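Local coordinates for uroporphyrinogen III cosynthase (HemD) (PDB 3P9Z), which probably cyclises the linear tetrapyrrole hydroxymethylbilane to the macrocycle uroporphyrinogen III, a step of porphyrin and heme biosynthesis, at residues Y207-K210 against E215-L218. Numbering follows the deposited sequence.
Sequences YIAK and EACL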
loop_
_atom_site.group_PDB
_atom_site.type_symbol
_atom_site.label_atom_id
_atom_site.label_comp_id
_atom_site.label_asym_id
_atom_site.label_seq_id
_atom_site.Cartn_x
_atom_site.Cartn_y
_atom_site.Cartn_z
ATOM N N TYR A 207 0.383 19.189 -7.986
ATOM C CA TYR A 207 1.037 19.767 -6.832
ATOM C C TYR A 207 1.279 18.672 -5.822
ATOM O O TYR A 207 0.497 17.710 -5.726
ATOM C CB TYR A 207 0.164 20.854 -6.199
ATOM C CG TYR A 207 -0.093 22.051 -7.088
ATOM C CD1 TYR A 207 0.904 23.013 -7.322
ATOM C CD2 TYR A 207 -1.361 22.251 -7.670
ATOM C CE1 TYR A 207 0.650 24.142 -8.137
ATOM C CE2 TYR A 207 -1.623 23.372 -8.489
ATOM C CZ TYR A 207 -0.610 24.305 -8.713
ATOM O OH TYR A 207 -0.871 25.398 -9.510
ATOM N N ILE A 208 2.350 18.813 -5.056
ATOM C CA ILE A 208 2.739 17.766 -4.120
ATOM C C ILE A 208 2.543 18.242 -2.695
ATOM O O ILE A 208 2.966 19.349 -2.345
ATOM C CB ILE A 208 4.219 17.369 -4.339
ATOM C CG1 ILE A 208 4.456 16.968 -5.809
ATOM C CG2 ILE A 208 4.648 16.277 -3.363
ATOM C CD1 ILE A 208 5.954 16.826 -6.200
ATOM N N ALA A 209 1.917 17.410 -1.870
ATOM C CA ALA A 209 1.827 17.654 -0.416
ATOM C C ALA A 209 3.189 17.947 0.242
ATOM O O ALA A 209 4.231 17.438 -0.206
ATOM C CB ALA A 209 1.134 16.462 0.291
ATOM N N LYS A 210 3.182 18.766 1.297
ATOM C CA LYS A 210 4.437 19.189 1.945
ATOM C C LYS A 210 5.120 18.076 2.751
ATOM O O LYS A 210 6.322 18.145 3.006
ATOM C CB LYS A 210 4.217 20.427 2.813
ATOM C CG LYS A 210 3.836 21.660 1.978
ATOM C CD LYS A 210 3.287 22.755 2.854
ATOM C CE LYS A 210 2.896 24.004 2.026
ATOM N NZ LYS A 210 4.109 24.565 1.370
ATOM N N GLU A 215 -3.215 13.979 5.658
ATOM C CA GLU A 215 -3.467 15.280 6.263
ATOM C C GLU A 215 -2.875 16.430 5.448
ATOM O O GLU A 215 -3.562 17.417 5.173
ATOM C CB GLU A 215 -2.941 15.322 7.707
ATOM C CG GLU A 215 -3.686 14.381 8.674
ATOM C CD GLU A 215 -3.113 12.952 8.757
ATOM O OE1 GLU A 215 -2.312 12.530 7.892
ATOM O OE2 GLU A 215 -3.480 12.239 9.715
ATOM N N ALA A 216 -1.609 16.301 5.061
ATOM C CA ALA A 216 -0.968 17.304 4.209
ATOM C C ALA A 216 -1.604 17.406 2.817
ATOM O O ALA A 216 -1.628 18.490 2.238
ATOM C CB ALA A 216 0.545 17.050 4.101
ATOM N N CYS A 217 -2.129 16.299 2.288
ATOM C CA CYS A 217 -2.841 16.329 1.010
ATOM C C CYS A 217 -4.108 17.186 1.091
ATOM O O CYS A 217 -4.469 17.890 0.140
ATOM C CB CYS A 217 -3.249 14.923 0.563
ATOM S SG CYS A 217 -1.911 13.849 0.027
ATOM N N LEU A 218 -4.823 17.068 2.205
ATOM C CA LEU A 218 -6.038 17.848 2.377
ATOM C C LEU A 218 -5.743 19.344 2.590
ATOM O O LEU A 218 -6.455 20.196 2.037
ATOM C CB LEU A 218 -6.910 17.282 3.504
ATOM C CG LEU A 218 -8.275 17.950 3.673
ATOM C CD1 LEU A 218 -9.098 17.912 2.364
ATOM C CD2 LEU A 218 -9.048 17.308 4.845
HETATM O O HOH W 1 0.559 19.997 2.222
#
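Ala209 meets the helix at Ala216 and Cys217. Its methyl points to the helix and sits over the peptide link between these two residues, with Ala209 CB 3.8 Å from Cys217 N. Ala209 CB also lies 3.9 Å from Ala216 CB, so the two alanines touch methyl to methyl. Cys217 completes the apolar patch. Its CB leads off across the line of the contact, and SG stands beside the backbone N, anti to the carbonyl carbon (chi1 -71°). That rotation brings Cys217 SG to 4.0 Å from Ala209 CB. Cys217 also touches Ile191.

Lys210 N lies 4.2 Å from Ala216 CB, while the lysine side chain runs away from the helix. One water links the two backbones. It accepts from Lys210 N at 3.0 Å and donates to Ala216 O at 2.7 Å. The water thus bridges a loop N-H to a helix carbonyl.

The small side chains allow a close approach, with Ala209 CA 5.1 Å from Cys217 CA. The contact packs the end of strand 206-208 against the start of helix 214-223, where Ser213 OG is hydrogen-bonded to Ala216 N. This strand-turn-helix unit follows the parallel crossover from strand 187-190 through helix 193-201. Strand 206-208 is outermost on its side of the sheet and pairs with strand 187-190. The helix packs back against the sheet, with Cys217 and Leu218 touching Trp9 of strand 7-10.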